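Local coordinates for neck appendage protein (Bacillus phage GA-1, PDB 3GUD) that forms part of the phage neck appendage and carries a C-terminal intramolecular chaperone that mediates triple-beta-helix folding, probably that of the appendage itself, at residues V47-I52 against G67-D72. Residues are numbered along the deposited sequence; the frame is centred on the assembly and turned at random.
Sequences VIAQQI and GLVGYD
Val69 meets the first turn of helix 49-58 through a single methyl group, CG2, which touches two residues spaced three apart on the same helix face. Its CG2 lies 3.8 Å from Ala49 CB and 4.0 Å from Ile52 CG2. Both are plain van der Waals contacts between buried apolar groups, and no hydrogen bond crosses between 47-52 and 67-72. Ile52 offers its short branch: CG2 stands anti to the backbone N, while CG1 (chi1 -71°) lies beside that N. The Ile52 and Val69 side chains run past each other in opposite directions. At Ala49, where the side chain is a single methyl, the backbones come nearest, its CA being 6.2 Å from Val69 CA.

Within 47-52, Ile52 N donates to Ile48 O at 3.1 Å. This closes the first turn, with Ile48 as N-cap, and holds Ala49 and Ile52 on the side facing the strand.

Val69 also rests on Val53, one residue further along the helix, and Leu68 on Phe56. Strand 69-73 pairs antiparallel with 96-100, Leu68, Gly70 and Asp72 bonding through their backbones to Arg101, Ser99 and Ile97; Ile100 reaches Ala49 too, so this two-stranded hairpin base packs over the start of helix 49-58. Trp20 of helix 14-20 touches Ile52, Arg4 of the second subunit packs on Ala49, and Phe45 of the third subunit meets Leu68, setting the contact within the chaperone trimer.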
loop_
_atom_site.group_PDB
_atom_site.type_symbol
_atom_site.label_atom_id
_atom_site.label_comp_id
_atom_site.label_asym_id
_atom_site.label_seq_id
_atom_site.Cartn_x
_atom_site.Cartn_y
_atom_site.Cartn_z
ATOM N N VAL A 47 1.512 6.255 11.120
ATOM C CA VAL A 47 2.142 5.846 12.366
ATOM C C VAL A 47 3.494 6.543 12.481
ATOM O O VAL A 47 3.950 7.168 11.521
ATOM C CB VAL A 47 2.307 4.301 12.446
ATOM C CG1 VAL A 47 0.962 3.637 12.698
ATOM C CG2 VAL A 47 2.932 3.768 11.174
ATOM N N ILE A 48 4.125 6.450 13.649
ATOM C CA ILE A 48 5.420 7.090 13.863
ATOM C C ILE A 48 6.467 6.097 14.376
ATOM O O ILE A 48 6.330 5.556 15.468
ATOM C CB ILE A 48 5.296 8.286 14.830
ATOM C CG1 ILE A 48 4.501 9.420 14.175
ATOM C CG2 ILE A 48 6.677 8.774 15.270
ATOM C CD1 ILE A 48 4.295 10.612 15.077
ATOM N N ALA A 49 7.514 5.869 13.589
ATOM C CA ALA A 49 8.472 4.799 13.866
ATOM C C ALA A 49 8.989 4.748 15.305
ATOM O O ALA A 49 8.963 3.691 15.930
ATOM C CB ALA A 49 9.635 4.849 12.881
ATOM N N GLN A 50 9.467 5.877 15.820
ATOM C CA GLN A 50 10.034 5.920 17.160
ATOM C C GLN A 50 9.062 5.451 18.197
ATOM O O GLN A 50 9.440 4.783 19.138
ATOM C CB GLN A 50 10.480 7.327 17.536
ATOM C CG GLN A 50 11.836 7.710 16.995
ATOM C CD GLN A 50 11.766 8.205 15.573
ATOM O OE1 GLN A 50 10.772 7.986 14.880
ATOM N NE2 GLN A 50 12.823 8.883 15.125
ATOM N N GLN A 51 7.809 5.827 18.058
ATOM C CA GLN A 51 6.829 5.317 18.981
ATOM C C GLN A 51 6.622 3.814 18.814
ATOM O O GLN A 51 6.361 3.106 19.792
ATOM C CB GLN A 51 5.493 5.953 18.744
ATOM C CG GLN A 51 4.494 4.857 18.601
ATOM C CD GLN A 51 3.173 5.253 19.076
ATOM O OE1 GLN A 51 2.918 6.433 19.302
ATOM N NE2 GLN A 51 2.295 4.281 19.241
ATOM N N ILE A 52 6.672 3.341 17.567
ATOM C CA ILE A 52 6.478 1.927 17.270
ATOM C C ILE A 52 7.572 1.127 17.956
ATOM O O ILE A 52 7.306 0.154 18.663
ATOM C CB ILE A 52 6.540 1.646 15.753
ATOM C CG1 ILE A 52 5.315 2.201 15.049
ATOM C CG2 ILE A 52 6.636 0.146 15.471
ATOM C CD1 ILE A 52 5.248 1.786 13.587
ATOM N N GLY A 67 9.911 -6.399 10.451
ATOM C CA GLY A 67 10.014 -5.492 9.323
ATOM C C GLY A 67 8.997 -4.360 9.342
ATOM O O GLY A 67 8.495 -3.956 8.300
ATOM N N LEU A 68 8.688 -3.846 10.525
ATOM C CA LEU A 68 7.721 -2.768 10.634
ATOM C C LEU A 68 8.444 -1.441 10.537
ATOM O O LEU A 68 7.838 -0.421 10.222
ATOM C CB LEU A 68 6.965 -2.840 11.966
ATOM C CG LEU A 68 6.121 -4.080 12.285
ATOM C CD1 LEU A 68 5.743 -4.113 13.754
ATOM C CD2 LEU A 68 4.881 -4.167 11.413
ATOM N N VAL A 69 9.750 -1.464 10.802
ATOM C CA VAL A 69 10.547 -0.242 10.977
ATOM C C VAL A 69 11.958 -0.380 10.376
ATOM O O VAL A 69 12.512 -1.472 10.327
ATOM C CB VAL A 69 10.642 0.158 12.474
ATOM C CG1 VAL A 69 11.958 0.811 12.753
ATOM C CG2 VAL A 69 9.492 1.084 12.862
ATOM N N GLY A 70 12.521 0.730 9.904
ATOM C CA GLY A 70 13.863 0.748 9.363
ATOM C C GLY A 70 14.721 1.759 10.083
ATOM O O GLY A 70 14.210 2.686 10.730
ATOM N N TYR A 71 16.031 1.561 10.021
ATOM C CA TYR A 71 16.954 2.564 10.555
ATOM C C TYR A 71 18.048 2.800 9.540
ATOM O O TYR A 71 18.489 1.889 8.862
ATOM C CB TYR A 71 17.557 2.157 11.903
ATOM C CG TYR A 71 18.579 3.153 12.432
ATOM C CD1 TYR A 71 18.185 4.265 13.176
ATOM C CD2 TYR A 71 19.936 2.971 12.192
ATOM C CE1 TYR A 71 19.120 5.166 13.670
ATOM C CE2 TYR A 71 20.876 3.855 12.680
ATOM C CZ TYR A 71 20.469 4.947 13.414
ATOM O OH TYR A 71 21.433 5.804 13.879
ATOM N N ASP A 72 18.445 4.052 9.452
ATOM C CA ASP A 72 19.390 4.464 8.438
ATOM C C ASP A 72 20.287 5.535 9.008
ATOM O O ASP A 72 19.878 6.423 9.773
ATOM C CB ASP A 72 18.706 4.941 7.138
ATOM C CG ASP A 72 19.710 5.201 6.000
ATOM O OD1 ASP A 72 20.869 4.753 6.118
ATOM O OD2 ASP A 72 19.305 5.841 5.006
#